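Local atomic coordinates of iron-binding protein (Staphylococcus epidermidis, PDB entry 4M7O), a protein that probably binds iron, perhaps as a chelate, as a two-lobed solute-binding protein of the periplasmic type that would serve an uptake system. Residues Ser27-Asn32 and Leu84-Gln89; Thr33-Arg38 and Asp121-Ile126. One frame throughout, in Å; residues are numbered along the deposited sequence.

Contact 1 of 2, residues Ser27-Asn32 and Leu84-Gln89; sequences SLIPSN and LAHESQ
L28 N donates to L84 O at 3.1 Å, the last backbone link between two parallel strands before their chains part. The same carbonyl is approached by the side-chain amide of N32, reaching back from the first turn of its helix, but that second bond is weak. N32 ND2 also bonds A85 O at 3.0 Å; the oxygen lies in the plane of the N32 amide, while ND2 stands well above the plane of the A85 carbonyl. The amide thus spans two successive carbonyls, while L84 CG packs 3.5 Å from N32 ND2 and L84 CD2 lies near N32 CB. This is the close, buried half of the contact.

Q89 closes the next gap. Its NE2 gives L28 O a short bond of 2.8 Å, nearly straight at 164°, again from above the carbonyl plane. Its OE1 takes the backbone N of H86 at 2.9 Å, and the two bonds together set the rotation of the amide.

I29 forms the partly exposed flank, its CD1 3.7 Å from H86 CB, its CG2 close to the same carbon, and its approach to the ring oblique. The loose solvent edge is S88, whose OG lies 3.8 Å from I29 CD1 and shares a hydrogen bond with H86 ND1. P30 and S31 touch R259 and P260 of a nearby loop.

Where the main chains part, side-chain amides carry the polar link: N32 adds to the carbonyls of L84 and A85, and Q89 ties L28 O to the strand end at H86.

Contact 2 of 2, residues Thr33-Arg38 and Asp121-Ile126; sequences TEILYR and DTFKSI
I35 pushes its CD1 methyl into a hollow on helix 121-126 formed by T122, F123 and I126. The ring of F123 makes one wall, with CE1 3.6 Å from I35 CD1. I126 makes another, its CD1 lying 3.7 Å from the same I35 methyl. T122 OG1 borders the hollow at 4.0 Å from I35 CD1, its polar need met by T119 O within its own helix. The isoleucine enters as an extended prong, since chi2 of 168° carries CD1 out away from its backbone, and CG1, behind it, packs against F123 CD1 and CE1 as well. I35 crosses both the phenylalanine and I126 at about a right angle.

The return bump is I126. It fits the notch between I35 and L36: its CD1 lies 3.9 Å from I35 CG2, while its other branch, CG2, meets L36 CD2 at 4.1 Å. The L36 CB bond does not point at the other helix, but the end of the side chain comes nearer and CD2 lines the notch. The fit is buried and almost wholly apolar, one protrusion from each helix set into the other; the axes of segments 33-38 and 121-126 approach to 10.5 Å and cross at -60°.

F123 also leans on L139, V140 and T143 of helix 133-152, and R38 forms a salt bridge with E142 of that same long helix. On the sheet side T122 and I126 rest on V110 of strand 106-110, while L36 packs on I45 of strand 45-49. Both helices therefore lie against the parallel sheet, and helix 133-152 packs on F123 and is bridged by R38.

In the fold
From the N terminus the chain runs through strand 25-27 straight into helix 30-38, so the first segments of contacts 1 and 2 follow one another without a break. Contact 1 closes a loop when strand 82-86 arrives beside strand 25-27; contact 2 closes a longer one with helix 116-129, after strand 106-110. The segments alternate, so the two loops cross rather than nest. They meet where S27 OG bonds T33 OG1 and where L36 CD1 packs on L84 CD2. Contact 1 joins neighbouring strands at the middle of the five-stranded sheet, and contact 2 fastens two helices to each other against that sheet.

Contact 1 of 2, residues Ser27-Asn32 and Leu84-Gln89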
# COMPACT_ATOMS: atom_id res chain seq x y z
N SER A 27 -15.96 -7.52 2.32
CA SER A 27 -14.55 -7.11 2.23
C SER A 27 -14.39 -5.68 2.73
O SER A 27 -15.08 -4.78 2.25
CB SER A 27 -14.07 -7.20 0.79
OG SER A 27 -12.69 -6.84 0.70
N LEU A 28 -13.48 -5.48 3.68
CA LEU A 28 -13.39 -4.22 4.41
C LEU A 28 -12.20 -3.32 4.08
O LEU A 28 -12.01 -2.27 4.71
CB LEU A 28 -13.43 -4.47 5.93
CG LEU A 28 -14.79 -4.98 6.43
CD1 LEU A 28 -14.85 -4.99 7.97
CD2 LEU A 28 -15.91 -4.15 5.84
N ILE A 29 -11.40 -3.71 3.09
CA ILE A 29 -10.29 -2.85 2.66
C ILE A 29 -10.10 -3.05 1.16
O ILE A 29 -10.29 -4.16 0.66
CB ILE A 29 -9.00 -3.13 3.51
CG1 ILE A 29 -8.04 -1.92 3.48
CG2 ILE A 29 -8.31 -4.41 3.05
CD1 ILE A 29 -7.10 -1.83 4.68
N PRO A 30 -9.79 -1.98 0.42
CA PRO A 30 -9.79 -2.15 -1.04
C PRO A 30 -8.84 -3.23 -1.56
O PRO A 30 -9.25 -3.94 -2.47
CB PRO A 30 -9.41 -0.76 -1.56
CG PRO A 30 -9.90 0.18 -0.47
CD PRO A 30 -9.58 -0.56 0.80
N SER A 31 -7.64 -3.39 -1.00
CA SER A 31 -6.74 -4.45 -1.49
C SER A 31 -7.40 -5.84 -1.44
O SER A 31 -7.31 -6.62 -2.39
CB SER A 31 -5.39 -4.45 -0.77
OG SER A 31 -5.57 -4.44 0.64
N ASN A 32 -8.07 -6.14 -0.32
CA ASN A 32 -8.85 -7.37 -0.19
C ASN A 32 -9.87 -7.51 -1.32
O ASN A 32 -9.98 -8.57 -1.95
CB ASN A 32 -9.58 -7.41 1.16
CG ASN A 32 -8.66 -7.79 2.30
OD1 ASN A 32 -7.47 -8.05 2.10
ND2 ASN A 32 -9.21 -7.83 3.52
N LEU A 84 -13.71 -10.31 5.42
CA LEU A 84 -12.30 -10.32 5.11
C LEU A 84 -11.74 -8.93 5.39
O LEU A 84 -11.89 -8.01 4.57
CB LEU A 84 -12.10 -10.73 3.65
CG LEU A 84 -10.66 -11.00 3.23
CD1 LEU A 84 -10.06 -12.08 4.10
CD2 LEU A 84 -10.59 -11.37 1.75
N ALA A 85 -11.08 -8.79 6.53
CA ALA A 85 -10.54 -7.50 6.95
C ALA A 85 -9.02 -7.50 6.86
O ALA A 85 -8.43 -8.42 6.31
CB ALA A 85 -11.00 -7.15 8.37
N HIS A 86 -8.40 -6.47 7.43
CA HIS A 86 -6.96 -6.27 7.29
C HIS A 86 -6.34 -6.10 8.67
O HIS A 86 -6.98 -5.56 9.57
CB HIS A 86 -6.73 -5.01 6.47
CG HIS A 86 -5.39 -4.93 5.83
ND1 HIS A 86 -4.40 -4.07 6.26
CD2 HIS A 86 -4.87 -5.59 4.76
CE1 HIS A 86 -3.33 -4.21 5.49
NE2 HIS A 86 -3.60 -5.12 4.57
N GLU A 87 -5.09 -6.55 8.83
CA GLU A 87 -4.38 -6.40 10.10
C GLU A 87 -4.38 -4.95 10.57
O GLU A 87 -4.50 -4.69 11.75
CB GLU A 87 -2.94 -6.93 9.99
CG GLU A 87 -2.19 -6.99 11.31
CD GLU A 87 -0.72 -7.36 11.16
OE1 GLU A 87 -0.29 -7.67 10.02
OE2 GLU A 87 0.00 -7.33 12.18
N SER A 88 -4.30 -4.01 9.64
CA SER A 88 -4.26 -2.59 10.02
C SER A 88 -5.53 -2.10 10.72
O SER A 88 -5.55 -1.01 11.29
CB SER A 88 -3.97 -1.70 8.80
OG SER A 88 -4.97 -1.85 7.80
N GLN A 89 -6.58 -2.93 10.69
CA GLN A 89 -7.90 -2.57 11.21
C GLN A 89 -8.25 -3.25 12.52
O GLN A 89 -9.34 -3.01 13.06
CB GLN A 89 -8.99 -2.93 10.18
CG GLN A 89 -8.89 -2.16 8.88
CD GLN A 89 -9.78 -2.73 7.79
OE1 GLN A 89 -9.91 -3.95 7.64
NE2 GLN A 89 -10.41 -1.84 7.02

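Contact 2 of 2, residues Thr33-Arg38 and Asp121-Ile126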
# COMPACT_ATOMS: atom_id res chain seq x y z
N THR A 33 -10.61 -6.44 -1.58
CA THR A 33 -11.64 -6.50 -2.61
C THR A 33 -11.03 -6.77 -3.97
O THR A 33 -11.56 -7.57 -4.74
CB THR A 33 -12.44 -5.21 -2.66
OG1 THR A 33 -13.04 -4.96 -1.38
CG2 THR A 33 -13.55 -5.30 -3.73
N GLU A 34 -9.90 -6.12 -4.27
CA GLU A 34 -9.27 -6.30 -5.57
C GLU A 34 -8.83 -7.75 -5.77
O GLU A 34 -8.98 -8.31 -6.85
CB GLU A 34 -8.08 -5.35 -5.73
CG GLU A 34 -8.48 -3.88 -5.83
CD GLU A 34 -7.33 -2.99 -6.29
OE1 GLU A 34 -6.52 -3.44 -7.15
OE2 GLU A 34 -7.23 -1.85 -5.80
N ILE A 35 -8.28 -8.34 -4.71
CA ILE A 35 -7.77 -9.70 -4.76
C ILE A 35 -8.92 -10.70 -4.95
O ILE A 35 -8.81 -11.64 -5.74
CB ILE A 35 -7.01 -10.05 -3.46
CG1 ILE A 35 -5.74 -9.20 -3.34
CG2 ILE A 35 -6.67 -11.54 -3.42
CD1 ILE A 35 -5.08 -9.28 -1.97
N LEU A 36 -10.01 -10.50 -4.21
CA LEU A 36 -11.19 -11.36 -4.33
C LEU A 36 -11.72 -11.38 -5.76
O LEU A 36 -12.08 -12.45 -6.27
CB LEU A 36 -12.30 -10.89 -3.38
CG LEU A 36 -12.06 -11.24 -1.91
CD1 LEU A 36 -13.09 -10.54 -1.00
CD2 LEU A 36 -12.13 -12.76 -1.75
N TYR A 37 -11.78 -10.21 -6.39
CA TYR A 37 -12.25 -10.13 -7.77
C TYR A 37 -11.28 -10.87 -8.69
O TYR A 37 -11.72 -11.57 -9.59
CB TYR A 37 -12.40 -8.66 -8.21
CG TYR A 37 -13.81 -8.13 -8.12
CD1 TYR A 37 -14.30 -7.62 -6.93
CD2 TYR A 37 -14.64 -8.11 -9.23
CE1 TYR A 37 -15.57 -7.11 -6.85
CE2 TYR A 37 -15.92 -7.61 -9.14
CZ TYR A 37 -16.38 -7.12 -7.95
OH TYR A 37 -17.65 -6.62 -7.85
N ARG A 38 -9.98 -10.73 -8.45
CA ARG A 38 -8.99 -11.39 -9.33
C ARG A 38 -8.98 -12.91 -9.12
O ARG A 38 -8.50 -13.66 -9.96
CB ARG A 38 -7.58 -10.79 -9.14
CG ARG A 38 -7.42 -9.36 -9.68
CD ARG A 38 -7.60 -9.29 -11.21
NE ARG A 38 -6.67 -10.17 -11.91
CZ ARG A 38 -5.38 -9.89 -12.13
NH1 ARG A 38 -4.85 -8.76 -11.70
NH2 ARG A 38 -4.61 -10.76 -12.77
N ASP A 121 2.34 -13.26 -0.63
CA ASP A 121 1.90 -14.10 0.48
C ASP A 121 0.41 -13.97 0.72
O ASP A 121 -0.28 -14.98 0.87
CB ASP A 121 2.64 -13.78 1.78
CG ASP A 121 4.04 -14.35 1.81
OD1 ASP A 121 4.38 -15.17 0.92
OD2 ASP A 121 4.80 -13.98 2.74
N THR A 122 -0.11 -12.75 0.76
CA THR A 122 -1.54 -12.60 1.05
C THR A 122 -2.41 -13.11 -0.08
O THR A 122 -3.54 -13.55 0.15
CB THR A 122 -1.95 -11.15 1.38
OG1 THR A 122 -1.89 -10.36 0.19
CG2 THR A 122 -1.04 -10.56 2.47
N PHE A 123 -1.90 -13.06 -1.31
CA PHE A 123 -2.65 -13.61 -2.44
C PHE A 123 -2.90 -15.08 -2.15
O PHE A 123 -4.03 -15.55 -2.23
CB PHE A 123 -1.89 -13.48 -3.76
CG PHE A 123 -1.71 -12.06 -4.23
CD1 PHE A 123 -2.24 -10.99 -3.52
CD2 PHE A 123 -1.02 -11.79 -5.41
CE1 PHE A 123 -2.07 -9.68 -3.95
CE2 PHE A 123 -0.85 -10.48 -5.85
CZ PHE A 123 -1.37 -9.42 -5.12
N LYS A 124 -1.83 -15.80 -1.81
CA LYS A 124 -1.93 -17.23 -1.51
C LYS A 124 -2.79 -17.52 -0.29
O LYS A 124 -3.52 -18.50 -0.28
CB LYS A 124 -0.53 -17.83 -1.31
CG LYS A 124 0.28 -17.97 -2.58
N SER A 125 -2.68 -16.69 0.74
CA SER A 125 -3.44 -16.90 1.97
C SER A 125 -4.93 -16.80 1.69
O SER A 125 -5.70 -17.65 2.13
CB SER A 125 -3.07 -15.86 3.03
OG SER A 125 -1.85 -16.21 3.64
N ILE A 126 -5.31 -15.77 0.94
CA ILE A 126 -6.72 -15.57 0.61
C ILE A 126 -7.19 -16.66 -0.34
O ILE A 126 -8.35 -17.10 -0.28
CB ILE A 126 -6.97 -14.19 0.00
CG1 ILE A 126 -6.64 -13.11 1.03
CG2 ILE A 126 -8.44 -14.05 -0.49
CD1 ILE A 126 -6.61 -11.71 0.44